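Local structure of ankyrin repeat domain protein (Legionella pneumophila subsp. pneumophila, 6MCA) at residues 285-290 against 341-346. The protein is a host-directed effector with ankyrin repeats and a cysteine protease-like region, and interacts with the LARP7 component of the host 7SK snRNP complex. Residues are numbered along the deposited sequence; the frame is centred on the assembly and turned at random.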
# COMPACT_ATOMS: atom_id res chain seq x y z
N ASN A 285 12.52 -17.96 -2.19
CA ASN A 285 11.90 -19.24 -2.50
C ASN A 285 11.85 -19.51 -4.00
O ASN A 285 11.88 -20.67 -4.42
CB ASN A 285 10.49 -19.29 -1.90
CG ASN A 285 9.83 -20.65 -2.05
OD1 ASN A 285 10.26 -21.63 -1.44
ND2 ASN A 285 8.78 -20.72 -2.86
N SER A 286 11.80 -18.46 -4.81
CA SER A 286 11.74 -18.63 -6.26
C SER A 286 12.97 -19.34 -6.81
O SER A 286 12.92 -19.90 -7.91
CB SER A 286 11.56 -17.28 -6.95
OG SER A 286 12.73 -16.48 -6.83
N LEU A 287 14.09 -19.33 -6.07
CA LEU A 287 15.27 -20.06 -6.53
C LEU A 287 15.03 -21.56 -6.52
O LEU A 287 15.63 -22.29 -7.32
CB LEU A 287 16.48 -19.70 -5.66
CG LEU A 287 16.93 -18.24 -5.72
CD1 LEU A 287 17.89 -17.93 -4.59
CD2 LEU A 287 17.55 -17.93 -7.07
N GLN A 288 14.16 -22.04 -5.63
CA GLN A 288 13.84 -23.46 -5.55
C GLN A 288 12.59 -23.82 -6.33
O GLN A 288 12.54 -24.87 -6.98
CB GLN A 288 13.67 -23.88 -4.09
CG GLN A 288 14.94 -23.83 -3.27
CD GLN A 288 15.33 -25.19 -2.71
OE1 GLN A 288 14.49 -25.91 -2.16
NE2 GLN A 288 16.60 -25.55 -2.84
N GLU A 289 11.57 -22.96 -6.28
CA GLU A 289 10.26 -23.28 -6.83
C GLU A 289 9.92 -22.52 -8.10
O GLU A 289 8.98 -22.92 -8.80
CB GLU A 289 9.16 -22.99 -5.78
CG GLU A 289 9.14 -23.92 -4.59
CD GLU A 289 7.86 -23.75 -3.80
OE1 GLU A 289 7.42 -22.59 -3.65
OE2 GLU A 289 7.30 -24.76 -3.33
N GLY A 290 10.64 -21.45 -8.41
CA GLY A 290 10.15 -20.48 -9.37
C GLY A 290 9.21 -19.50 -8.71
O GLY A 290 8.79 -19.66 -7.56
N SER A 341 12.26 -12.96 -10.87
CA SER A 341 12.52 -13.01 -9.44
C SER A 341 12.89 -11.63 -8.90
O SER A 341 13.38 -10.76 -9.63
CB SER A 341 13.64 -14.01 -9.13
OG SER A 341 13.27 -15.32 -9.50
N GLN A 342 12.65 -11.44 -7.60
CA GLN A 342 13.03 -10.23 -6.88
C GLN A 342 13.82 -10.69 -5.65
O GLN A 342 13.29 -10.79 -4.54
CB GLN A 342 11.79 -9.39 -6.50
CG GLN A 342 12.06 -8.21 -5.58
CD GLN A 342 12.73 -7.04 -6.27
OE1 GLN A 342 13.00 -7.09 -7.47
NE2 GLN A 342 12.99 -5.98 -5.52
N ILE A 343 15.10 -11.00 -5.87
CA ILE A 343 15.94 -11.51 -4.79
C ILE A 343 16.43 -10.37 -3.91
O ILE A 343 16.37 -10.46 -2.68
CB ILE A 343 17.11 -12.32 -5.37
CG1 ILE A 343 16.59 -13.44 -6.28
CG2 ILE A 343 17.97 -12.89 -4.26
CD1 ILE A 343 15.71 -14.44 -5.57
N SER A 344 16.91 -9.30 -4.52
CA SER A 344 17.38 -8.15 -3.75
C SER A 344 16.21 -7.37 -3.18
O SER A 344 15.15 -7.25 -3.81
CB SER A 344 18.24 -7.25 -4.63
OG SER A 344 19.45 -7.89 -5.00
N GLY A 345 16.40 -6.83 -1.97
CA GLY A 345 15.39 -6.00 -1.36
C GLY A 345 14.19 -6.79 -0.85
O GLY A 345 14.25 -7.99 -0.57
N ASN A 346 13.07 -6.07 -0.73
CA ASN A 346 11.81 -6.64 -0.26
C ASN A 346 10.92 -6.94 -1.46
O ASN A 346 10.63 -6.04 -2.26
CB ASN A 346 11.12 -5.68 0.71
CG ASN A 346 10.02 -6.35 1.52
OD1 ASN A 346 9.57 -7.44 1.18
ND2 ASN A 346 9.59 -5.69 2.59
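S286 and S341 meet through their hydroxyls. S341 OG donates a hydrogen bond to S286 OG at 3.0 Å. The S286 hydroxyl has a second partner, the carbonyl O of G283, three residues earlier in the chain. S286 OG is therefore held between a donor from loop 341-346 and the carbonyl of G283. With chi1 69° the hydroxyl is tucked over its own backbone, and there it meets both partners. S286 is buried, whereas S341 is exposed. S291 touches both serine side chains.

I343 provides the apolar part of the contact. Its methyl CD1 lies 3.8 Å from S286 OG and 4.0 Å from L287 CG. The ethyl branch does the touching: CG1 is anti to the carbonyl carbon (chi1 -56°), and a chi2 of -61° brings CD1 to S286 and L287. L287 meets this methyl at its branch point, and the two side chains lie at a slant to each other.

The short helix belongs to the connection between the antiparallel strands 276-280 and 292-297 of the five-stranded sheet. Segment 341-346 follows 331-337, one of the two edge strands, and leads through C347 into helix 348-353. C347 at the entry to this helix is consistent with the cysteine protease-like character of the protein, since papain-like enzymes carry their nucleophile at a helix N-terminus. Backbone hydrogen bonding between Q342 and R282 also ties the two connections together.

L287 starts out across the contact rather than into it. Its chi1 of -63° sets CG beside the backbone N, where I343 CD1 meets it.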